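Local coordinates for protein PAN2-PAN3 deadenylation complex catalytic subunit pan2 (Neurospora crassa, PDB 4CZX) that probably shortens mRNA poly(A) tails as the catalytic subunit of the PAN deadenylation complex, this chain being the subunit's N-terminal WD40 beta-propeller domain, at residues I260-A265 with L291-S296. Residues are numbered along the deposited sequence; the frame is centred on the assembly and turned at random.
Sequences IVVNQA and LHFDVS
With CG set anti to the backbone N (chi1 174°), F293 reaches out from its strand toward 258-262, and V262, whose CG2 branch stands anti to its own carbonyl carbon, lays that methyl over the phenyl ring. V262 CG2 sits 3.5 Å from the centroid of the F293 ring and only 1° off the normal, a CH-pi contact so well centred that the methyl is about equally far from all six ring carbons. I260, two residues earlier on the same side of its strand, meets the far end of the phenyl obliquely: its CG2 touches F293 CZ at 3.6 Å. The other branch of I260 serves a second neighbour, CD1 packing 3.9 Å from V295 CG2, the two side chains crossing at about a right angle. All four are buried and apolar, and no hydrogen bond joins the segments. The axes of 260-262 and 291-295 run nearly antiparallel (164°), 9.0 Å apart at closest, with V262 opposite F293 and I260 opposite V295: two sheets stacked face to face, as between adjacent blades of a beta-propeller. D294, which takes no part in the packing, forms a salt bridge through OD1 with R250 of strand 248-251, and its OD2 accepts a hydrogen bond from F35 N. Strand 258-262 lies between 248-251 and 267-272 in its sheet, whereas 290-295 is an edge strand of its four-stranded antiparallel sheet, next to 302-306. Residues of both sheets close around the contact: H248 and R250 of strand 248-251 touch F293, and L304 of strand 302-306 meets both F293 and V262.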
loop_
_atom_site.group_PDB
_atom_site.type_symbol
_atom_site.label_atom_id
_atom_site.label_comp_id
_atom_site.label_asym_id
_atom_site.label_seq_id
_atom_site.Cartn_x
_atom_site.Cartn_y
_atom_site.Cartn_z
ATOM N N ILE A 260 -36.829 2.351 -32.351
ATOM C CA ILE A 260 -37.189 1.993 -30.992
ATOM C C ILE A 260 -36.967 3.218 -30.118
ATOM O O ILE A 260 -35.840 3.648 -29.954
ATOM C CB ILE A 260 -36.345 0.824 -30.475
ATOM C CG1 ILE A 260 -36.478 -0.373 -31.425
ATOM C CG2 ILE A 260 -36.775 0.447 -29.076
ATOM C CD1 ILE A 260 -35.412 -1.450 -31.191
ATOM N N VAL A 261 -38.049 3.774 -29.579
ATOM C CA VAL A 261 -37.999 5.065 -28.895
ATOM C C VAL A 261 -38.323 4.941 -27.414
ATOM O O VAL A 261 -39.299 4.285 -27.040
ATOM C CB VAL A 261 -38.987 6.058 -29.533
ATOM C CG1 VAL A 261 -38.779 7.453 -28.950
ATOM C CG2 VAL A 261 -38.814 6.056 -31.041
ATOM N N VAL A 262 -37.522 5.595 -26.577
ATOM C CA VAL A 262 -37.592 5.393 -25.142
ATOM C C VAL A 262 -37.681 6.728 -24.405
ATOM O O VAL A 262 -36.941 7.659 -24.719
ATOM C CB VAL A 262 -36.350 4.618 -24.621
ATOM C CG1 VAL A 262 -36.537 4.227 -23.166
ATOM C CG2 VAL A 262 -36.088 3.379 -25.483
ATOM N N ASN A 263 -38.575 6.814 -23.426
ATOM C CA ASN A 263 -38.637 8.003 -22.579
ATOM C C ASN A 263 -37.981 7.727 -21.229
ATOM O O ASN A 263 -37.616 6.589 -20.925
ATOM C CB ASN A 263 -40.096 8.486 -22.435
ATOM C CG ASN A 263 -40.791 8.000 -21.169
ATOM O OD1 ASN A 263 -40.576 6.890 -20.690
ATOM N ND2 ASN A 263 -41.664 8.849 -20.632
ATOM N N GLN A 264 -37.828 8.764 -20.412
ATOM C CA GLN A 264 -37.054 8.626 -19.185
ATOM C C GLN A 264 -37.739 7.761 -18.125
ATOM O O GLN A 264 -37.094 7.315 -17.175
ATOM C CB GLN A 264 -36.742 10.018 -18.623
ATOM C CG GLN A 264 -35.722 10.762 -19.488
ATOM C CD GLN A 264 -35.216 12.037 -18.835
ATOM O OE1 GLN A 264 -35.998 12.862 -18.373
ATOM N NE2 GLN A 264 -33.899 12.200 -18.801
ATOM N N ALA A 265 -39.035 7.514 -18.291
ATOM C CA ALA A 265 -39.759 6.629 -17.382
ATOM C C ALA A 265 -39.711 5.169 -17.842
ATOM O O ALA A 265 -40.331 4.292 -17.238
ATOM C CB ALA A 265 -41.199 7.090 -17.236
ATOM N N LEU A 291 -31.285 6.623 -18.231
ATOM C CA LEU A 291 -30.187 7.465 -18.718
ATOM C C LEU A 291 -29.548 6.967 -20.008
ATOM O O LEU A 291 -28.993 7.763 -20.773
ATOM C CB LEU A 291 -29.085 7.571 -17.665
ATOM C CG LEU A 291 -29.404 8.350 -16.391
ATOM C CD1 LEU A 291 -28.166 8.378 -15.520
ATOM C CD2 LEU A 291 -29.871 9.761 -16.712
ATOM N N HIS A 292 -29.563 5.649 -20.212
ATOM C CA HIS A 292 -28.959 5.055 -21.408
ATOM C C HIS A 292 -29.774 3.886 -21.915
ATOM O O HIS A 292 -30.491 3.232 -21.157
ATOM C CB HIS A 292 -27.510 4.589 -21.141
ATOM C CG HIS A 292 -26.676 5.606 -20.438
ATOM N ND1 HIS A 292 -26.172 6.722 -21.068
ATOM C CD2 HIS A 292 -26.256 5.673 -19.152
ATOM C CE1 HIS A 292 -25.510 7.457 -20.188
ATOM N NE2 HIS A 292 -25.535 6.836 -19.021
ATOM N N PHE A 293 -29.628 3.625 -23.209
ATOM C CA PHE A 293 -30.401 2.611 -23.911
ATOM C C PHE A 293 -29.584 2.010 -25.056
ATOM O O PHE A 293 -28.837 2.720 -25.732
ATOM C CB PHE A 293 -31.710 3.219 -24.453
ATOM C CG PHE A 293 -32.501 2.282 -25.306
ATOM C CD1 PHE A 293 -33.114 1.171 -24.746
ATOM C CD2 PHE A 293 -32.634 2.506 -26.670
ATOM C CE1 PHE A 293 -33.852 0.303 -25.525
ATOM C CE2 PHE A 293 -33.373 1.634 -27.463
ATOM C CZ PHE A 293 -33.972 0.529 -26.889
ATOM N N ASP A 294 -29.710 0.704 -25.273
ATOM C CA ASP A 294 -29.192 0.107 -26.501
ATOM C C ASP A 294 -30.022 -1.111 -26.890
ATOM O O ASP A 294 -30.771 -1.659 -26.071
ATOM C CB ASP A 294 -27.700 -0.284 -26.343
ATOM C CG ASP A 294 -26.997 -0.485 -27.678
ATOM O OD1 ASP A 294 -27.495 0.039 -28.709
ATOM O OD2 ASP A 294 -25.951 -1.179 -27.703
ATOM N N VAL A 295 -29.881 -1.524 -28.147
ATOM C CA VAL A 295 -30.518 -2.734 -28.663
ATOM C C VAL A 295 -29.433 -3.663 -29.220
ATOM O O VAL A 295 -28.434 -3.195 -29.758
ATOM C CB VAL A 295 -31.560 -2.414 -29.763
ATOM C CG1 VAL A 295 -30.888 -1.771 -30.979
ATOM C CG2 VAL A 295 -32.316 -3.671 -30.176
ATOM N N SER A 296 -29.610 -4.968 -29.053
ATOM C CA SER A 296 -28.628 -5.947 -29.546
ATOM C C SER A 296 -28.657 -6.082 -31.069
ATOM O O SER A 296 -29.612 -5.648 -31.714
ATOM C CB SER A 296 -28.875 -7.310 -28.906
ATOM O OG SER A 296 -30.056 -7.915 -29.415
#